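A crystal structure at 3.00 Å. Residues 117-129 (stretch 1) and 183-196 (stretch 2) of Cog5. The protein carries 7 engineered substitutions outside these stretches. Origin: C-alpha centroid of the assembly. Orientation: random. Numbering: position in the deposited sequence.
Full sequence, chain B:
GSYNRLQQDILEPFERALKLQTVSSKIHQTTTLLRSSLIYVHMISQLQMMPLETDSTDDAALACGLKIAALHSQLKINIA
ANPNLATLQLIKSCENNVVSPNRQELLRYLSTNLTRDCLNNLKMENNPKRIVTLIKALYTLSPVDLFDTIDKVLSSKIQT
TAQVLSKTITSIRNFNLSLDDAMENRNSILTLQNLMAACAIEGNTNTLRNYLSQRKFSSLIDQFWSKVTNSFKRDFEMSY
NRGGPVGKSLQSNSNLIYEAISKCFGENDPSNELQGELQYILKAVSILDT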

ATOM      1  N   ASP B 117       3.936  14.701   8.299  1.00119.43           N
ATOM      2  CA  ASP B 117       5.355  14.964   8.126  1.00127.02           C
ATOM      3  C   ASP B 117       5.611  15.748   6.826  1.00128.52           C
ATOM      4  O   ASP B 117       6.670  16.323   6.637  1.00138.42           O
ATOM      5  CB  ASP B 117       6.147  13.651   8.161  1.00124.25           C
ATOM      6  CG  ASP B 117       6.384  13.147   9.589  1.00138.03           C
ATOM      7  OD1 ASP B 117       5.875  13.777  10.549  1.00139.27           O
ATOM      8  OD2 ASP B 117       7.073  12.114   9.753  1.00147.16           O
ATOM      9  N   CYS B 118       4.633  15.798   5.936  1.00130.86           N
ATOM     10  CA  CYS B 118       4.823  16.521   4.682  1.00131.34           C
ATOM     11  C   CYS B 118       4.304  17.959   4.731  1.00133.68           C
ATOM     12  O   CYS B 118       4.846  18.855   4.085  1.00129.08           O
ATOM     13  CB  CYS B 118       4.134  15.790   3.541  1.00127.51           C
ATOM     14  SG  CYS B 118       5.096  14.475   2.861  1.00129.73           S
ATOM     15  N   LEU B 119       3.245  18.175   5.499  1.00133.04           N
ATOM     16  CA  LEU B 119       2.617  19.488   5.569  1.00130.35           C
ATOM     17  C   LEU B 119       3.374  20.395   6.532  1.00141.09           C
ATOM     18  O   LEU B 119       3.031  21.574   6.678  1.00133.21           O
ATOM     19  CB  LEU B 119       1.146  19.373   5.992  1.00114.66           C
ATOM     20  CG  LEU B 119       0.228  18.489   5.137  1.00109.09           C
ATOM     21  CD1 LEU B 119      -1.166  18.445   5.745  1.00113.18           C
ATOM     22  CD2 LEU B 119       0.178  18.880   3.654  1.00 96.25           C
ATOM     23  N   ASN B 120       4.394  19.849   7.193  1.00156.99           N
ATOM     24  CA  ASN B 120       5.174  20.647   8.128  1.00172.98           C
ATOM     25  C   ASN B 120       6.283  21.451   7.443  1.00179.89           C
ATOM     26  O   ASN B 120       6.971  22.240   8.094  1.00193.44           O
ATOM     27  CB  ASN B 120       5.772  19.753   9.220  1.00178.31           C
ATOM     28  CG  ASN B 120       6.377  20.553  10.366  1.00184.47           C
ATOM     29  OD1 ASN B 120       7.406  20.187  10.926  1.00188.70           O
ATOM     30  ND2 ASN B 120       5.728  21.654  10.721  1.00185.02           N
ATOM     31  N   ASN B 121       6.451  21.262   6.133  1.00169.27           N
ATOM     32  CA  ASN B 121       7.482  21.962   5.346  1.00154.75           C
ATOM     33  C   ASN B 121       8.904  21.888   5.892  1.00151.91           C
ATOM     34  O   ASN B 121       9.854  21.858   5.112  1.00143.40           O
ATOM     35  CB  ASN B 121       7.119  23.446   5.179  1.00152.37           C
ATOM     36  CG  ASN B 121       6.176  23.707   4.011  1.00154.57           C
ATOM     37  OD1 ASN B 121       5.686  22.781   3.360  1.00150.22           O
ATOM     38  ND2 ASN B 121       5.929  24.986   3.733  1.00159.99           N
ATOM     39  N   LEU B 122       9.039  21.867   7.220  1.00167.51           N
ATOM     40  CA  LEU B 122      10.328  21.733   7.900  1.00178.71           C
ATOM     41  C   LEU B 122      10.866  20.327   7.749  1.00174.03           C
ATOM     42  O   LEU B 122      11.955  20.123   7.211  1.00172.47           O
ATOM     43  CB  LEU B 122      10.209  22.062   9.396  1.00180.01           C
ATOM     44  CG  LEU B 122      10.327  23.498   9.911  1.00180.23           C
ATOM     45  CD1 LEU B 122       9.068  24.325   9.630  1.00173.42           C
ATOM     46  CD2 LEU B 122      10.660  23.480  11.397  1.00180.04           C
ATOM     47  N   LYS B 123      10.088  19.368   8.247  1.00165.79           N
ATOM     48  CA  LYS B 123      10.419  17.954   8.159  1.00163.59           C
ATOM     49  C   LYS B 123      10.689  17.576   6.712  1.00159.66           C
ATOM     50  O   LYS B 123      11.473  16.670   6.432  1.00169.35           O
ATOM     51  CB  LYS B 123       9.290  17.084   8.712  1.00161.39           C
ATOM     52  CG  LYS B 123       8.510  17.682   9.861  1.00156.75           C
ATOM     53  CD  LYS B 123       9.051  17.286  11.217  1.00162.56           C
ATOM     54  CE  LYS B 123       7.932  17.242  12.246  1.00161.76           C
ATOM     55  NZ  LYS B 123       6.966  16.134  11.966  1.00162.09           N
ATOM     56  N   MET B 124       9.997  18.259   5.806  1.00152.43           N
ATOM     57  CA  MET B 124      10.199  18.097   4.373  1.00155.27           C
ATOM     58  C   MET B 124      11.661  18.226   3.962  1.00156.30           C
ATOM     59  O   MET B 124      12.107  17.523   3.063  1.00153.79           O
ATOM     60  CB  MET B 124       9.350  19.098   3.595  1.00165.77           C
ATOM     61  CG  MET B 124       9.330  18.781   2.122  1.00173.11           C
ATOM     62  SD  MET B 124       8.315  17.323   1.788  1.00144.92           S
ATOM     63  CE  MET B 124       9.437  16.495   0.678  1.00123.48           C
ATOM     64  N   GLU B 125      12.378  19.184   4.546  1.00165.05           N
ATOM     65  CA  GLU B 125      13.815  19.318   4.280  1.00174.05           C
ATOM     66  C   GLU B 125      14.683  18.657   5.373  1.00173.32           C
ATOM     67  O   GLU B 125      15.750  18.124   5.079  1.00168.57           O
ATOM     68  CB  GLU B 125      14.201  20.790   4.098  1.00178.88           C
ATOM     69  CG  GLU B 125      13.767  21.378   2.749  1.00173.58           C
ATOM     70  CD  GLU B 125      14.877  21.345   1.695  1.00171.56           C
ATOM     71  OE1 GLU B 125      14.547  21.288   0.490  1.00169.66           O
ATOM     72  OE2 GLU B 125      16.072  21.384   2.065  1.00168.65           O
ATOM     73  N   ASN B 126      14.216  18.694   6.624  1.00179.58           N
ATOM     74  CA  ASN B 126      14.981  18.228   7.795  1.00177.45           C
ATOM     75  C   ASN B 126      15.108  16.711   7.873  1.00168.64           C
ATOM     76  O   ASN B 126      16.167  16.193   8.214  1.00175.62           O
ATOM     77  CB  ASN B 126      14.345  18.737   9.096  1.00177.09           C
ATOM     78  CG  ASN B 126      14.408  20.245   9.230  1.00180.86           C
ATOM     79  OD1 ASN B 126      15.095  20.918   8.464  1.00184.08           O
ATOM     80  ND2 ASN B 126      13.661  20.786  10.188  1.00179.10           N
ATOM     81  N   ASN B 127      14.011  16.011   7.599  1.00161.97           N
ATOM     82  CA  ASN B 127      13.999  14.553   7.596  1.00165.10           C
ATOM     83  C   ASN B 127      13.611  13.970   6.242  1.00163.97           C
ATOM     84  O   ASN B 127      12.538  13.392   6.110  1.00161.76           O
ATOM     85  CB  ASN B 127      13.014  14.034   8.649  1.00163.06           C
ATOM     86  CG  ASN B 127      13.698  13.533   9.897  1.00158.92           C
ATOM     87  OD1 ASN B 127      14.254  12.430   9.915  1.00153.76           O
ATOM     88  ND2 ASN B 127      13.648  14.335  10.959  1.00155.81           N
ATOM     89  N   PRO B 128      14.491  14.088   5.235  1.00170.52           N
ATOM     90  CA  PRO B 128      14.106  13.504   3.951  1.00169.48           C
ATOM     91  C   PRO B 128      14.172  11.997   4.048  1.00181.05           C
ATOM     92  O   PRO B 128      13.383  11.297   3.418  1.00183.35           O
ATOM     93  CB  PRO B 128      15.161  14.043   2.973  1.00171.53           C
ATOM     94  CG  PRO B 128      15.913  15.097   3.730  1.00178.03           C
ATOM     95  CD  PRO B 128      15.819  14.711   5.170  1.00179.22           C
ATOM     96  N   LYS B 129      15.113  11.509   4.850  1.00185.55           N
ATOM     97  CA  LYS B 129      15.302  10.075   5.017  1.00183.83           C
ATOM     98  C   LYS B 129      14.096   9.432   5.727  1.00180.57           C
ATOM     99  O   LYS B 129      13.705   8.309   5.402  1.00177.71           O
ATOM    100  CB  LYS B 129      16.610   9.817   5.768  1.00178.09           C
ATOM    101  CG  LYS B 129      17.774  10.588   5.155  1.00178.78           C
ATOM    102  CD  LYS B 129      19.081  10.372   5.897  1.00179.10           C
ATOM    103  CE  LYS B 129      20.110  11.417   5.484  1.00174.18           C
ATOM    104  NZ  LYS B 129      21.361  11.301   6.275  1.00168.19           N
ATOM    105  N   MET B 183       5.721  30.280  -2.975  1.00133.79           N
ATOM    106  CA  MET B 183       6.961  29.651  -3.409  1.00139.79           C
ATOM    107  C   MET B 183       7.516  28.704  -2.346  1.00143.18           C
ATOM    108  O   MET B 183       8.195  27.727  -2.673  1.00140.42           O
ATOM    109  CB  MET B 183       7.989  30.716  -3.777  1.00155.18           C
ATOM    110  CG  MET B 183       7.859  31.196  -5.212  1.00162.31           C
ATOM    111  SD  MET B 183       8.432  29.942  -6.369  1.00144.95           S
ATOM    112  CE  MET B 183      10.042  29.590  -5.678  1.00139.06           C
ATOM    113  N   GLU B 184       7.231  29.008  -1.078  1.00146.68           N
ATOM    114  CA  GLU B 184       7.603  28.140   0.046  1.00154.64           C
ATOM    115  C   GLU B 184       7.095  26.716  -0.149  1.00152.71           C
ATOM    116  O   GLU B 184       7.852  25.750  -0.028  1.00154.77           O
ATOM    117  CB  GLU B 184       7.041  28.693   1.355  1.00155.40           C
ATOM    118  CG  GLU B 184       7.670  29.981   1.820  1.00160.92           C
ATOM    119  CD  GLU B 184       8.744  29.729   2.840  1.00170.38           C
ATOM    120  OE1 GLU B 184       9.524  30.661   3.141  1.00174.52           O
ATOM    121  OE2 GLU B 184       8.795  28.585   3.342  1.00174.73           O
ATOM    122  N   ASN B 185       5.801  26.614  -0.447  1.00146.55           N
ATOM    123  CA  ASN B 185       5.134  25.343  -0.702  1.00143.61           C
ATOM    124  C   ASN B 185       5.584  24.753  -2.034  1.00135.30           C
ATOM    125  O   ASN B 185       5.827  23.548  -2.133  1.00139.10           O
ATOM    126  CB  ASN B 185       3.604  25.515  -0.688  1.00144.41           C
ATOM    127  CG  ASN B 185       3.010  25.499   0.724  1.00146.01           C
ATOM    128  OD1 ASN B 185       3.727  25.501   1.727  1.00147.54           O
ATOM    129  ND2 ASN B 185       1.688  25.484   0.796  1.00144.74           N
ATOM    130  N   ARG B 186       5.675  25.617  -3.049  1.00125.00           N
ATOM    131  CA  ARG B 186       6.143  25.247  -4.390  1.00130.74           C
ATOM    132  C   ARG B 186       7.454  24.484  -4.316  1.00134.13           C
ATOM    133  O   ARG B 186       7.646  23.485  -5.018  1.00132.82           O
ATOM    134  CB  ARG B 186       6.310  26.503  -5.258  1.00137.49           C
ATOM    135  CG  ARG B 186       7.528  26.544  -6.197  1.00135.78           C
ATOM    136  CD  ARG B 186       7.316  25.671  -7.440  1.00131.77           C
ATOM    137  NE  ARG B 186       8.295  25.922  -8.499  1.00136.29           N
ATOM    138  CZ  ARG B 186       9.602  25.663  -8.417  1.00137.50           C
ATOM    139  NH1 ARG B 186      10.126  25.118  -7.325  1.00130.35           N
ATOM    140  NH2 ARG B 186      10.391  25.931  -9.450  1.00141.47           N
ATOM    141  N   ASN B 187       8.356  24.986  -3.474  1.00135.62           N
ATOM    142  CA  ASN B 187       9.634  24.337  -3.202  1.00136.51           C
ATOM    143  C   ASN B 187       9.474  23.003  -2.471  1.00132.60           C
ATOM    144  O   ASN B 187      10.156  22.029  -2.797  1.00128.82           O
ATOM    145  CB  ASN B 187      10.541  25.273  -2.404  1.00134.22           C
ATOM    146  CG  ASN B 187      11.211  26.312  -3.283  1.00133.03           C
ATOM    147  OD1 ASN B 187      11.258  26.163  -4.508  1.00131.09           O
ATOM    148  ND2 ASN B 187      11.742  27.365  -2.665  1.00127.14           N
ATOM    149  N   SER B 188       8.568  22.964  -1.491  1.00135.25           N
ATOM    150  CA  SER B 188       8.301  21.743  -0.729  1.00131.62           C
ATOM    151  C   SER B 188       7.812  20.649  -1.657  1.00130.21           C
ATOM    152  O   SER B 188       8.087  19.473  -1.447  1.00130.30           O
ATOM    153  CB  SER B 188       7.257  21.993   0.364  1.00125.93           C
ATOM    154  OG  SER B 188       7.872  22.230   1.618  1.00130.91           O
ATOM    155  N   ILE B 189       7.083  21.056  -2.687  1.00126.67           N
ATOM    156  CA  ILE B 189       6.571  20.141  -3.694  1.00127.02           C
ATOM    157  C   ILE B 189       7.682  19.730  -4.656  1.00136.04           C
ATOM    158  O   ILE B 189       7.718  18.589  -5.133  1.00140.19           O
ATOM    159  CB  ILE B 189       5.387  20.775  -4.449  1.00121.33           C
ATOM    160  CG1 ILE B 189       4.212  20.920  -3.486  1.00119.67           C
ATOM    161  CG2 ILE B 189       4.972  19.945  -5.654  1.00112.86           C
ATOM    162  CD1 ILE B 189       2.949  21.318  -4.146  1.00115.78           C
ATOM    163  N   LEU B 190       8.598  20.661  -4.915  1.00145.77           N
ATOM    164  CA  LEU B 190       9.746  20.391  -5.776  1.00152.11           C
ATOM    165  C   LEU B 190      10.559  19.273  -5.145  1.00156.07           C
ATOM    166  O   LEU B 190      10.969  18.324  -5.821  1.00152.42           O
ATOM    167  CB  LEU B 190      10.590  21.664  -5.970  1.00146.60           C
ATOM    168  CG  LEU B 190      11.866  21.693  -6.826  1.00140.70           C
ATOM    169  CD1 LEU B 190      13.102  21.397  -5.990  1.00136.11           C
ATOM    170  CD2 LEU B 190      11.775  20.735  -8.007  1.00139.63           C
ATOM    171  N   THR B 191      10.766  19.382  -3.835  1.00158.75           N
ATOM    172  CA  THR B 191      11.552  18.399  -3.107  1.00159.52           C
ATOM    173  C   THR B 191      10.770  17.124  -2.763  1.00150.74           C
ATOM    174  O   THR B 191      11.384  16.125  -2.441  1.00146.24           O
ATOM    175  CB  THR B 191      12.158  19.002  -1.799  1.00148.43           C
ATOM    176  OG1 THR B 191      11.146  19.123  -0.792  1.00146.89           O
ATOM    177  CG2 THR B 191      12.783  20.371  -2.060  1.00144.35           C
ATOM    178  N   LEU B 192       9.438  17.149  -2.818  1.00143.04           N
ATOM    179  CA  LEU B 192       8.648  15.929  -2.577  1.00133.73           C
ATOM    180  C   LEU B 192       8.666  14.982  -3.767  1.00142.27           C
ATOM    181  O   LEU B 192       8.671  13.758  -3.617  1.00151.40           O
ATOM    182  CB  LEU B 192       7.192  16.256  -2.221  1.00122.24           C
ATOM    183  CG  LEU B 192       6.329  14.998  -2.001  1.00117.76           C
ATOM    184  CD1 LEU B 192       6.870  14.181  -0.842  1.00120.35           C
ATOM    185  CD2 LEU B 192       4.852  15.280  -1.781  1.00105.70           C
ATOM    186  N   GLN B 193       8.658  15.554  -4.958  1.00140.74           N
ATOM    187  CA  GLN B 193       8.603  14.759  -6.168  1.00144.68           C
ATOM    188  C   GLN B 193       9.961  14.151  -6.507  1.00157.04           C
ATOM    189  O   GLN B 193      10.086  13.435  -7.497  1.00164.70           O
ATOM    190  CB  GLN B 193       8.062  15.610  -7.315  1.00140.55           C
ATOM    191  CG  GLN B 193       9.020  16.638  -7.845  1.00147.77           C
ATOM    192  CD  GLN B 193       8.326  17.633  -8.756  1.00152.71           C
ATOM    193  OE1 GLN B 193       7.107  17.588  -8.929  1.00148.52           O
ATOM    194  NE2 GLN B 193       9.099  18.550  -9.330  1.00158.23           N
ATOM    195  N   ASN B 194      10.969  14.425  -5.678  1.00155.65           N
ATOM    196  CA  ASN B 194      12.340  14.004  -5.988  1.00149.49           C
ATOM    197  C   ASN B 194      12.912  12.581  -5.735  1.00183.45           C
ATOM    198  O   ASN B 194      13.376  12.021  -6.726  1.00199.45           O
ATOM    199  CB  ASN B 194      13.302  14.996  -5.321  1.00140.08           C
ATOM    200  CG  ASN B 194      13.526  16.243  -6.167  1.00146.56           C
ATOM    201  OD1 ASN B 194      13.247  16.247  -7.369  1.00149.20           O
ATOM    202  ND2 ASN B 194      14.024  17.308  -5.545  1.00146.26           N
ATOM    203  N   LEU B 195      12.935  11.910  -4.567  1.00165.38           N
ATOM    204  CA  LEU B 195      12.122  11.874  -3.333  1.00141.73           C
ATOM    205  C   LEU B 195      11.002  10.883  -3.602  1.00141.44           C
ATOM    206  O   LEU B 195      11.011   9.795  -3.033  1.00148.74           O
ATOM    207  CB  LEU B 195      11.597  13.207  -2.843  1.00128.55           C
ATOM    208  CG  LEU B 195      11.603  13.282  -1.303  1.00124.03           C
ATOM    209  CD1 LEU B 195      10.504  12.440  -0.642  1.00111.47           C
ATOM    210  CD2 LEU B 195      12.976  12.904  -0.741  1.00115.52           C
ATOM    211  N   MET B 196      10.035  11.228  -4.444  1.00135.84           N
ATOM    212  CA  MET B 196       9.089  10.203  -4.861  1.00133.48           C
ATOM    213  C   MET B 196       9.750   9.338  -5.924  1.00154.18           C
ATOM    214  O   MET B 196       9.632   8.110  -5.902  1.00167.09           O
ATOM    215  CB  MET B 196       7.783  10.789  -5.372  1.00119.38           C
ATOM    216  CG  MET B 196       6.791  11.057  -4.258  1.00112.38           C
ATOM    217  SD  MET B 196       5.129  11.471  -4.841  1.00123.74           S
ATOM    218  CE  MET B 196       4.589   9.921  -5.565  1.00112.40           C
TER

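The contact between the two stretches buries 445 Å² in total and divides into a small polar cluster around N121 and an apolar patch centred on M124. Helix 122-126 and helix 183-192 run at 42° to one another, with their axes 10.0 Å apart at closest approach. The backbones come nearer at N121, whose CA atom lies 6.1 Å from the CA atom of S188.

Both hydrogen bonds across the contact are made by the side chain of N121. This residue closes a type I turn that starts at C118 and has positive phi. Its CA-to-CB bond points sideways to the second stretch, yet with chi1 in the m well its amide comes within bonding range of two residues one helical turn apart. N121 ND2 donates to N185 OD1 at 3.0 Å, and the N-H...acceptor angle of 165° makes this a nearly straight bond. On the other side of the amide, S188 OG donates to N121 OD1 at 2.8 Å; the distance is short, but the bond is weak. N121 OD1 also accepts a hydrogen bond elsewhere in the structure. One carboxamide thus uses both its donor and its acceptor on the same helix.

The apolar contacts depend largely on M124, whose CA-to-CB bond points toward the second stretch and which has the largest area covered there, 88 Å². Its terminal methyl lies against two leucines of the second stretch: M124 CE is 3.7 Å from L192 CB and 4.4 Å from L195 CG. C118, the first residue of the turn, adds to the L192 packing, with C118 SG 4.1 Å from L192 CD1. Farther along, P128 CB and L195 CD2 meet at 4.5 Å, a looser contact. L195 follows a cis peptide bond and has positive phi, and its CA-to-CB bond points toward the first stretch.

Between these groups, hydroxyl-bearing side chains pack against M124 without bonding to it. M124 CG lies 3.5 Å from T191 OG1 and 3.8 Å from S188 OG. The T191 hydroxyl is engaged within its own stretch, where T191 OG1 donates to S188 O at 3.1 Å; chi1 in the p well accompanies this bond. The methyl of T191 meets E125 instead, with E125 OE1 3.2 Å from T191 CG2. This is a close van der Waals approach, made by a glutamate whose CA-to-CB bond points sideways but whose end comes nearer to the second stretch.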